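Local coordinates for protein citrate synthase (Pyrobaculum aerophilum, PDB 2IBP) that probably catalyses the condensation of oxaloacetate with acetyl-CoA to give citrate and CoA, a reaction of the tricarboxylic acid cycle, at residues E92-T97 against A119-Y123; D124-L130 against A147-K153; A269-V273 against A325-E329. The contacts are given in a common frame with arbitrary orientation. Residue numbers count along the deposited sequence, not the author numbering.

Contact 1: E92-T97 against A119-Y123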
loop_
_atom_site.group_PDB
_atom_site.type_symbol
_atom_site.label_atom_id
_atom_site.label_comp_id
_atom_site.label_asym_id
_atom_site.label_seq_id
_atom_site.Cartn_x
_atom_site.Cartn_y
_atom_site.Cartn_z
ATOM N N GLU A 92 -10.238 -10.521 -19.775
ATOM C CA GLU A 92 -9.504 -9.656 -20.691
ATOM C C GLU A 92 -9.255 -8.295 -20.063
ATOM O O GLU A 92 -10.063 -7.820 -19.261
ATOM C CB GLU A 92 -10.246 -9.497 -22.013
ATOM C CG GLU A 92 -9.501 -8.712 -23.078
ATOM C CD GLU A 92 -8.136 -9.281 -23.439
ATOM O OE1 GLU A 92 -8.036 -9.972 -24.474
ATOM O OE2 GLU A 92 -7.172 -9.083 -22.672
ATOM N N LEU A 93 -8.107 -7.716 -20.391
ATOM C CA LEU A 93 -7.722 -6.439 -19.849
ATOM C C LEU A 93 -8.063 -5.325 -20.821
ATOM O O LEU A 93 -8.167 -5.528 -22.035
ATOM C CB LEU A 93 -6.215 -6.431 -19.564
ATOM C CG LEU A 93 -5.727 -7.545 -18.652
ATOM C CD1 LEU A 93 -4.180 -7.541 -18.580
ATOM C CD2 LEU A 93 -6.375 -7.441 -17.271
ATOM N N HIS A 94 -8.182 -4.122 -20.264
ATOM C CA HIS A 94 -8.409 -2.907 -21.035
ATOM C C HIS A 94 -7.155 -2.634 -21.871
ATOM O O HIS A 94 -6.024 -2.883 -21.417
ATOM C CB HIS A 94 -8.636 -1.743 -20.067
ATOM C CG HIS A 94 -9.077 -0.474 -20.729
ATOM N ND1 HIS A 94 -8.208 0.362 -21.398
ATOM C CD2 HIS A 94 -10.294 0.122 -20.788
ATOM C CE1 HIS A 94 -8.878 1.399 -21.874
ATOM N NE2 HIS A 94 -10.148 1.277 -21.520
ATOM N N PRO A 95 -7.322 -2.153 -23.107
ATOM C CA PRO A 95 -6.135 -1.897 -23.908
ATOM C C PRO A 95 -5.070 -1.031 -23.219
ATOM O O PRO A 95 -3.884 -1.253 -23.420
ATOM C CB PRO A 95 -6.702 -1.207 -25.156
ATOM C CG PRO A 95 -8.072 -1.737 -25.276
ATOM C CD PRO A 95 -8.562 -1.920 -23.870
ATOM N N ALA A 96 -5.482 -0.050 -22.416
ATOM C CA ALA A 96 -4.530 0.816 -21.726
ATOM C C ALA A 96 -3.688 0.000 -20.763
ATOM O O ALA A 96 -2.480 0.214 -20.633
ATOM C CB ALA A 96 -5.246 1.932 -20.975
ATOM N N THR A 97 -4.328 -0.964 -20.112
ATOM C CA THR A 97 -3.637 -1.848 -19.176
ATOM C C THR A 97 -2.587 -2.682 -19.911
ATOM O O THR A 97 -1.462 -2.814 -19.456
ATOM C CB THR A 97 -4.638 -2.775 -18.495
ATOM O OG1 THR A 97 -5.649 -1.974 -17.869
ATOM C CG2 THR A 97 -3.959 -3.681 -17.474
ATOM N N ALA A 119 -3.710 0.644 -13.407
ATOM C CA ALA A 119 -4.171 1.030 -14.738
ATOM C C ALA A 119 -5.543 0.473 -15.048
ATOM O O ALA A 119 -6.390 1.190 -15.574
ATOM C CB ALA A 119 -3.191 0.592 -15.809
ATOM N N GLU A 120 -5.766 -0.796 -14.729
ATOM C CA GLU A 120 -7.066 -1.412 -14.990
ATOM C C GLU A 120 -8.159 -0.737 -14.165
ATOM O O GLU A 120 -9.264 -0.484 -14.657
ATOM C CB GLU A 120 -7.017 -2.912 -14.722
ATOM C CG GLU A 120 -8.282 -3.678 -15.079
ATOM C CD GLU A 120 -8.523 -3.880 -16.576
ATOM O OE1 GLU A 120 -7.617 -3.642 -17.415
ATOM O OE2 GLU A 120 -9.644 -4.347 -16.908
ATOM N N GLY A 121 -7.842 -0.361 -12.935
ATOM C CA GLY A 121 -8.834 0.299 -12.096
ATOM C C GLY A 121 -9.181 1.690 -12.601
ATOM O O GLY A 121 -10.302 2.202 -12.385
ATOM N N ALA A 122 -8.237 2.275 -13.341
ATOM C CA ALA A 122 -8.343 3.659 -13.819
ATOM C C ALA A 122 -9.471 3.857 -14.803
ATOM O O ALA A 122 -10.093 4.923 -14.843
ATOM C CB ALA A 122 -7.043 4.087 -14.449
ATOM N N TYR A 123 -9.735 2.833 -15.609
ATOM C CA TYR A 123 -10.760 2.937 -16.633
ATOM C C TYR A 123 -11.960 2.012 -16.416
ATOM O O TYR A 123 -12.858 1.958 -17.261
ATOM C CB TYR A 123 -10.157 2.714 -18.017
ATOM C CG TYR A 123 -9.204 3.807 -18.435
ATOM C CD1 TYR A 123 -9.631 5.124 -18.517
ATOM C CD2 TYR A 123 -7.902 3.523 -18.785
ATOM C CE1 TYR A 123 -8.768 6.133 -18.895
ATOM C CE2 TYR A 123 -7.027 4.521 -19.158
ATOM C CZ TYR A 123 -7.469 5.828 -19.222
ATOM O OH TYR A 123 -6.612 6.811 -19.633
HETATM O O HOH W 1 -7.056 0.334 -18.091
#

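Contact 2: D124-L130 against A147-K153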
loop_
_atom_site.group_PDB
_atom_site.type_symbol
_atom_site.label_atom_id
_atom_site.label_comp_id
_atom_site.label_asym_id
_atom_site.label_seq_id
_atom_site.Cartn_x
_atom_site.Cartn_y
_atom_site.Cartn_z
ATOM N N ASP A 124 -11.984 1.310 -15.285
ATOM C CA ASP A 124 -13.087 0.416 -14.929
ATOM C C ASP A 124 -14.291 1.275 -14.548
ATOM O O ASP A 124 -14.257 2.009 -13.567
ATOM C CB ASP A 124 -12.682 -0.486 -13.766
ATOM C CG ASP A 124 -13.767 -1.481 -13.376
ATOM O OD1 ASP A 124 -14.929 -1.075 -13.218
ATOM O OD2 ASP A 124 -13.438 -2.671 -13.249
ATOM N N GLU A 125 -15.355 1.197 -15.342
ATOM C CA GLU A 125 -16.539 2.043 -15.104
ATOM C C GLU A 125 -17.216 1.808 -13.756
ATOM O O GLU A 125 -17.688 2.749 -13.113
ATOM C CB GLU A 125 -17.544 1.867 -16.247
ATOM C CG GLU A 125 -17.008 2.317 -17.600
ATOM C CD GLU A 125 -17.976 2.057 -18.748
ATOM O OE1 GLU A 125 -19.145 1.691 -18.486
ATOM O OE2 GLU A 125 -17.561 2.218 -19.918
ATOM N N ASP A 126 -17.280 0.555 -13.342
ATOM C CA ASP A 126 -17.834 0.204 -12.044
ATOM C C ASP A 126 -17.011 0.853 -10.950
ATOM O O ASP A 126 -17.530 1.347 -9.970
ATOM C CB ASP A 126 -17.821 -1.308 -11.842
ATOM C CG ASP A 126 -18.822 -2.027 -12.725
ATOM O OD1 ASP A 126 -19.873 -1.431 -13.054
ATOM O OD2 ASP A 126 -18.575 -3.208 -13.048
ATOM N N ASN A 127 -15.699 0.740 -11.076
ATOM C CA ASN A 127 -14.818 1.315 -10.098
ATOM C C ASN A 127 -15.080 2.819 -10.005
ATOM O O ASN A 127 -15.149 3.364 -8.913
ATOM C CB ASN A 127 -13.359 1.054 -10.480
ATOM C CG ASN A 127 -12.407 1.180 -9.300
ATOM O OD1 ASN A 127 -12.704 0.709 -8.203
ATOM N ND2 ASN A 127 -11.186 1.660 -9.574
ATOM N N GLN A 128 -15.145 3.493 -11.154
ATOM C CA GLN A 128 -15.416 4.944 -11.166
ATOM C C GLN A 128 -16.711 5.278 -10.418
ATOM O O GLN A 128 -16.771 6.210 -9.620
ATOM C CB GLN A 128 -15.486 5.491 -12.588
ATOM C CG GLN A 128 -14.283 5.144 -13.473
ATOM C CD GLN A 128 -12.938 5.256 -12.770
ATOM O OE1 GLN A 128 -12.536 6.330 -12.314
ATOM N NE2 GLN A 128 -12.200 4.150 -12.745
ATOM N N LYS A 129 -17.735 4.479 -10.665
ATOM C CA LYS A 129 -19.029 4.679 -10.037
ATOM C C LYS A 129 -18.933 4.476 -8.530
ATOM O O LYS A 129 -19.512 5.229 -7.757
ATOM C CB LYS A 129 -20.064 3.734 -10.653
ATOM C CG LYS A 129 -21.485 4.002 -10.228
ATOM C CD LYS A 129 -22.460 3.130 -11.012
ATOM C CE LYS A 129 -23.912 3.480 -10.688
ATOM N NZ LYS A 129 -24.258 3.231 -9.260
ATOM N N LEU A 130 -18.169 3.474 -8.109
ATOM C CA LEU A 130 -18.010 3.217 -6.690
ATOM C C LEU A 130 -17.218 4.328 -6.035
ATOM O O LEU A 130 -17.548 4.755 -4.931
ATOM C CB LEU A 130 -17.385 1.843 -6.430
ATOM C CG LEU A 130 -17.281 1.438 -4.956
ATOM C CD1 LEU A 130 -18.602 1.521 -4.204
ATOM C CD2 LEU A 130 -16.684 0.040 -4.836
ATOM N N ALA A 147 -18.974 -3.154 -5.625
ATOM C CA ALA A 147 -17.767 -3.632 -4.941
ATOM C C ALA A 147 -17.528 -5.122 -5.236
ATOM O O ALA A 147 -16.406 -5.545 -5.492
ATOM C CB ALA A 147 -17.854 -3.381 -3.436
ATOM N N TYR A 148 -18.583 -5.924 -5.206
ATOM C CA TYR A 148 -18.420 -7.360 -5.471
ATOM C C TYR A 148 -18.089 -7.613 -6.935
ATOM O O TYR A 148 -17.285 -8.503 -7.264
ATOM C CB TYR A 148 -19.640 -8.142 -4.996
ATOM C CG TYR A 148 -19.595 -8.383 -3.504
ATOM C CD1 TYR A 148 -19.935 -7.383 -2.600
ATOM C CD2 TYR A 148 -19.074 -9.564 -2.998
ATOM C CE1 TYR A 148 -19.827 -7.586 -1.230
ATOM C CE2 TYR A 148 -18.973 -9.790 -1.635
ATOM C CZ TYR A 148 -19.339 -8.798 -0.751
ATOM O OH TYR A 148 -19.233 -9.026 0.607
ATOM N N ARG A 149 -18.684 -6.834 -7.827
ATOM C CA ARG A 149 -18.372 -6.929 -9.251
ATOM C C ARG A 149 -16.869 -6.649 -9.446
ATOM O O ARG A 149 -16.174 -7.357 -10.170
ATOM C CB ARG A 149 -19.209 -5.919 -10.044
ATOM C CG ARG A 149 -19.401 -6.211 -11.529
ATOM C CD ARG A 149 -20.362 -5.181 -12.172
ATOM N NE ARG A 149 -21.591 -5.022 -11.391
ATOM C CZ ARG A 149 -22.443 -4.003 -11.506
ATOM N NH1 ARG A 149 -22.212 -3.014 -12.365
ATOM N NH2 ARG A 149 -23.517 -3.952 -10.727
ATOM N N ILE A 150 -16.384 -5.588 -8.801
ATOM C CA ILE A 150 -14.973 -5.195 -8.902
ATOM C C ILE A 150 -14.059 -6.259 -8.325
ATOM O O ILE A 150 -12.996 -6.564 -8.897
ATOM C CB ILE A 150 -14.729 -3.824 -8.241
ATOM C CG1 ILE A 150 -15.520 -2.753 -9.006
ATOM C CG2 ILE A 150 -13.225 -3.494 -8.203
ATOM C CD1 ILE A 150 -15.780 -1.459 -8.233
ATOM N N ALA A 151 -14.448 -6.801 -7.179
ATOM C CA ALA A 151 -13.698 -7.883 -6.537
ATOM C C ALA A 151 -13.570 -9.073 -7.499
ATOM O O ALA A 151 -12.472 -9.614 -7.694
ATOM C CB ALA A 151 -14.347 -8.300 -5.226
ATOM N N GLU A 152 -14.668 -9.449 -8.154
ATOM C CA GLU A 152 -14.624 -10.531 -9.143
ATOM C C GLU A 152 -13.668 -10.211 -10.301
ATOM O O GLU A 152 -12.891 -11.052 -10.730
ATOM C CB GLU A 152 -16.027 -10.806 -9.700
ATOM C CG GLU A 152 -16.952 -11.398 -8.697
ATOM C CD GLU A 152 -18.306 -11.759 -9.275
ATOM O OE1 GLU A 152 -18.544 -11.527 -10.487
ATOM O OE2 GLU A 152 -19.110 -12.326 -8.514
ATOM N N LYS A 153 -13.683 -8.969 -10.759
ATOM C CA LYS A 153 -12.828 -8.563 -11.855
ATOM C C LYS A 153 -11.375 -8.703 -11.470
ATOM O O LYS A 153 -10.557 -9.142 -12.268
ATOM C CB LYS A 153 -13.102 -7.137 -12.274
ATOM C CG LYS A 153 -14.397 -6.962 -13.009
ATOM C CD LYS A 153 -14.634 -5.511 -13.255
ATOM C CE LYS A 153 -15.933 -5.247 -13.933
ATOM N NZ LYS A 153 -16.109 -3.766 -14.016
HETATM O O HOH W 2 -17.079 -1.661 -15.536
#

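Contact 3: A269-V273 against A325-E329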
loop_
_atom_site.group_PDB
_atom_site.type_symbol
_atom_site.label_atom_id
_atom_site.label_comp_id
_atom_site.label_asym_id
_atom_site.label_seq_id
_atom_site.Cartn_x
_atom_site.Cartn_y
_atom_site.Cartn_z
ATOM N N ALA A 269 20.931 -35.332 2.446
ATOM C CA ALA A 269 19.819 -34.980 3.329
ATOM C C ALA A 269 20.149 -35.111 4.822
ATOM O O ALA A 269 19.907 -34.192 5.616
ATOM C CB ALA A 269 18.599 -35.800 2.978
ATOM N N LYS A 270 20.733 -36.235 5.217
ATOM C CA LYS A 270 21.018 -36.445 6.622
ATOM C C LYS A 270 21.992 -35.415 7.181
ATOM O O LYS A 270 21.751 -34.846 8.243
ATOM C CB LYS A 270 21.512 -37.870 6.873
ATOM C CG LYS A 270 21.496 -38.241 8.340
ATOM C CD LYS A 270 21.650 -39.751 8.537
ATOM C CE LYS A 270 21.574 -40.138 10.012
ATOM N NZ LYS A 270 21.630 -41.622 10.198
ATOM N N GLU A 271 23.070 -35.141 6.460
ATOM C CA GLU A 271 24.053 -34.188 6.963
ATOM C C GLU A 271 23.506 -32.764 6.973
ATOM O O GLU A 271 23.815 -31.982 7.870
ATOM C CB GLU A 271 25.370 -34.295 6.190
ATOM C CG GLU A 271 25.338 -33.758 4.785
ATOM C CD GLU A 271 26.410 -34.350 3.891
ATOM O OE1 GLU A 271 26.486 -35.604 3.828
ATOM O OE2 GLU A 271 27.051 -33.572 3.137
ATOM N N ILE A 272 22.682 -32.437 5.986
ATOM C CA ILE A 272 22.073 -31.104 5.910
ATOM C C ILE A 272 21.124 -30.875 7.082
ATOM O O ILE A 272 21.154 -29.821 7.724
ATOM C CB ILE A 272 21.295 -30.921 4.583
ATOM C CG1 ILE A 272 22.261 -30.906 3.404
ATOM C CG2 ILE A 272 20.525 -29.600 4.581
ATOM C CD1 ILE A 272 21.566 -31.065 2.077
ATOM N N VAL A 273 20.271 -31.849 7.359
ATOM C CA VAL A 273 19.322 -31.728 8.455
ATOM C C VAL A 273 20.029 -31.724 9.815
ATOM O O VAL A 273 19.642 -30.988 10.719
ATOM C CB VAL A 273 18.241 -32.809 8.381
ATOM C CG1 VAL A 273 17.398 -32.821 9.663
ATOM C CG2 VAL A 273 17.380 -32.600 7.117
ATOM N N ALA A 325 13.923 -36.532 0.533
ATOM C CA ALA A 325 14.982 -37.029 1.410
ATOM C C ALA A 325 15.141 -36.125 2.626
ATOM O O ALA A 325 15.247 -36.591 3.757
ATOM C CB ALA A 325 16.285 -37.131 0.638
ATOM N N ILE A 326 15.138 -34.824 2.373
ATOM C CA ILE A 326 15.254 -33.848 3.429
ATOM C C ILE A 326 14.044 -33.916 4.339
ATOM O O ILE A 326 14.170 -33.922 5.563
ATOM C CB ILE A 326 15.413 -32.452 2.842
ATOM C CG1 ILE A 326 16.783 -32.344 2.154
ATOM C CG2 ILE A 326 15.263 -31.369 3.930
ATOM C CD1 ILE A 326 16.989 -31.069 1.397
ATOM N N GLU A 327 12.860 -33.985 3.739
ATOM C CA GLU A 327 11.640 -34.075 4.524
ATOM C C GLU A 327 11.669 -35.266 5.479
ATOM O O GLU A 327 11.356 -35.129 6.655
ATOM C CB GLU A 327 10.413 -34.197 3.613
ATOM C CG GLU A 327 9.120 -34.135 4.387
ATOM C CD GLU A 327 8.083 -35.105 3.883
ATOM O OE1 GLU A 327 8.457 -36.222 3.468
ATOM O OE2 GLU A 327 6.884 -34.800 4.016
ATOM N N GLN A 328 12.047 -36.438 4.971
ATOM C CA GLN A 328 12.101 -37.642 5.793
ATOM C C GLN A 328 13.037 -37.482 6.989
ATOM O O GLN A 328 12.679 -37.827 8.123
ATOM C CB GLN A 328 12.496 -38.832 4.930
ATOM C CG GLN A 328 11.411 -39.181 3.910
ATOM C CD GLN A 328 11.886 -40.115 2.811
ATOM O OE1 GLN A 328 11.196 -40.300 1.806
ATOM N NE2 GLN A 328 13.081 -40.676 2.975
ATOM N N GLU A 329 14.171 -36.835 6.761
ATOM C CA GLU A 329 15.133 -36.603 7.828
ATOM C C GLU A 329 14.578 -35.631 8.857
ATOM O O GLU A 329 14.675 -35.868 10.068
ATOM C CB GLU A 329 16.468 -36.119 7.262
ATOM C CG GLU A 329 17.172 -37.181 6.422
ATOM C CD GLU A 329 17.509 -38.448 7.215
ATOM O OE1 GLU A 329 17.718 -38.361 8.446
ATOM O OE2 GLU A 329 17.610 -39.527 6.593
#

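Contact 1: E92-T97 against A119-Y123
Glu120 makes the direct hydrogen bonds of this contact. Glu120 OE1 accepts from His94 N at 2.9 Å and from Thr97 OG1 at 2.6 Å, so one carboxylate oxygen tethers the turn that starts helix 95-103 to helix 109-123. A water adds a second path, donating to Thr97 OG1 and to Ala119 O, both at 2.7 Å. His94 is the N-cap, its ND1 accepting from Ala96 N at 2.9 Å. The same imidazole also meets Tyr123: the rings are nearly parallel but slid apart, with centroids 5.0 Å from each other, and Tyr123 CB makes a CH-pi contact over the His94 face. Ala96 CB packs on the Tyr123 ring, 3.6 Å from Tyr123 CE2. Around this helix-to-helix joint, helix 141-169 receives Leu93 and gives Lys157 to Glu120 OE2 as a salt bridge, while the Tyr123 hydroxyl is hydrogen-bonded to Asn103 O and Lys106 N of the second subunit, tying the joint to the dimer interface.

Contact 2: D124-L130 against A147-K153
Lys153 reaches across to two aspartates at the start of helix 125-135. Lys153 NZ forms salt bridges with Asp124 OD2 at 3.0 Å and with Asp126 OD2 at 2.7 Å, the position of the latter oxygen being less certain. Asp126 in turn pairs through OD1 with Arg149 NH1 at 2.9 Å, a salt bridge whose hydrogen bond is weak in angle, and the four charged residues make one network. A water accepts from Lys153 NZ at 2.8 Å and from Asp126 N at 3.1 Å, joining the lysine to the first turn of the helix through the Asp126 amide. Asp124 is also the N-cap: its OD1 accepts from Asn127 N at 2.9 Å, while OD2 has a further partner in the Tyr234 hydroxyl.

Further along the two helices the contact turns apolar. Ile150 CD1 lies 3.5 Å from Asn127 CA and 3.8 Å from Leu130 CD2, and Leu130 CD2 continues to Ala147 CB at 3.9 Å. The segments run roughly antiparallel, at 141°, with axes 9.3 Å apart, as the two arms of a helical hairpin. Further helices also pack on helix 141-169: Lys153 touches Tyr90 of helix 77-90, Ile150 touches Leu233 and Tyr234 of helix 233-244, and Ala147 meets Leu380 of helix 363-382.

Contact 3: A269-V273 against A325-E329
The methyl group of Ala269 is one bump here, pressed against the backbone of the opposing helix. Ala269 CB lies 3.5 Å from both Ala325 C and Ala325 CB and 3.6 Å from Ile326 N, in a hollow lined further by Ile326 CG1 and Glu329 CG, each 4.0 Å from that CB. With so little side chain between them, the backbones come close: the CA atoms of Ala269 and Ile326 are 4.7 Å apart. One turn on, Val273 CG2 slots between Ile326 and Glu329, 3.6 Å from Glu329 CB and 3.8 Å from Ile326 O. The axes approach to 8.6 Å and cross at -54°, consistent with ridges-into-grooves packing in which i±4 ridges of both helices interlock. Both helices probably belong to the small domain of the citrate synthase fold, as in relatives. The reciprocal bump is Glu329, whose aliphatic part enters the groove bordered by Ala269, Lys270 and Val273; Glu329 OE1 stays 3.8 Å from Lys270 CG, while the lysine's amino end leads away. Helix 252-263 closes one flank through Tyr260 and Ile263, which touch Ile326, and Ile263 also meets Ile272.

The three contacts follow one another along the chain without overlapping. Contacts 1 and 2 are neighbours, their centres about 12 Å apart, because helices 109-123 and 125-135 are consecutive; at that junction Asn127 ND2 probably donates to Gly121 O at 3.0 Å. Helix 141-169 serves both, supplying the 147-153 segment of contact 2 and, with its later part, bordering contact 1. Both also touch the second subunit, so this helical region forms part of the dimer interface. Contact 3 lies on the opposite side of the chain's centre, its centre about 48 and 49 Å from those of contacts 1 and 2, and touches no other subunit. This separation fits the two-domain plan of citrate synthases, with dimerisation probably through the large domain.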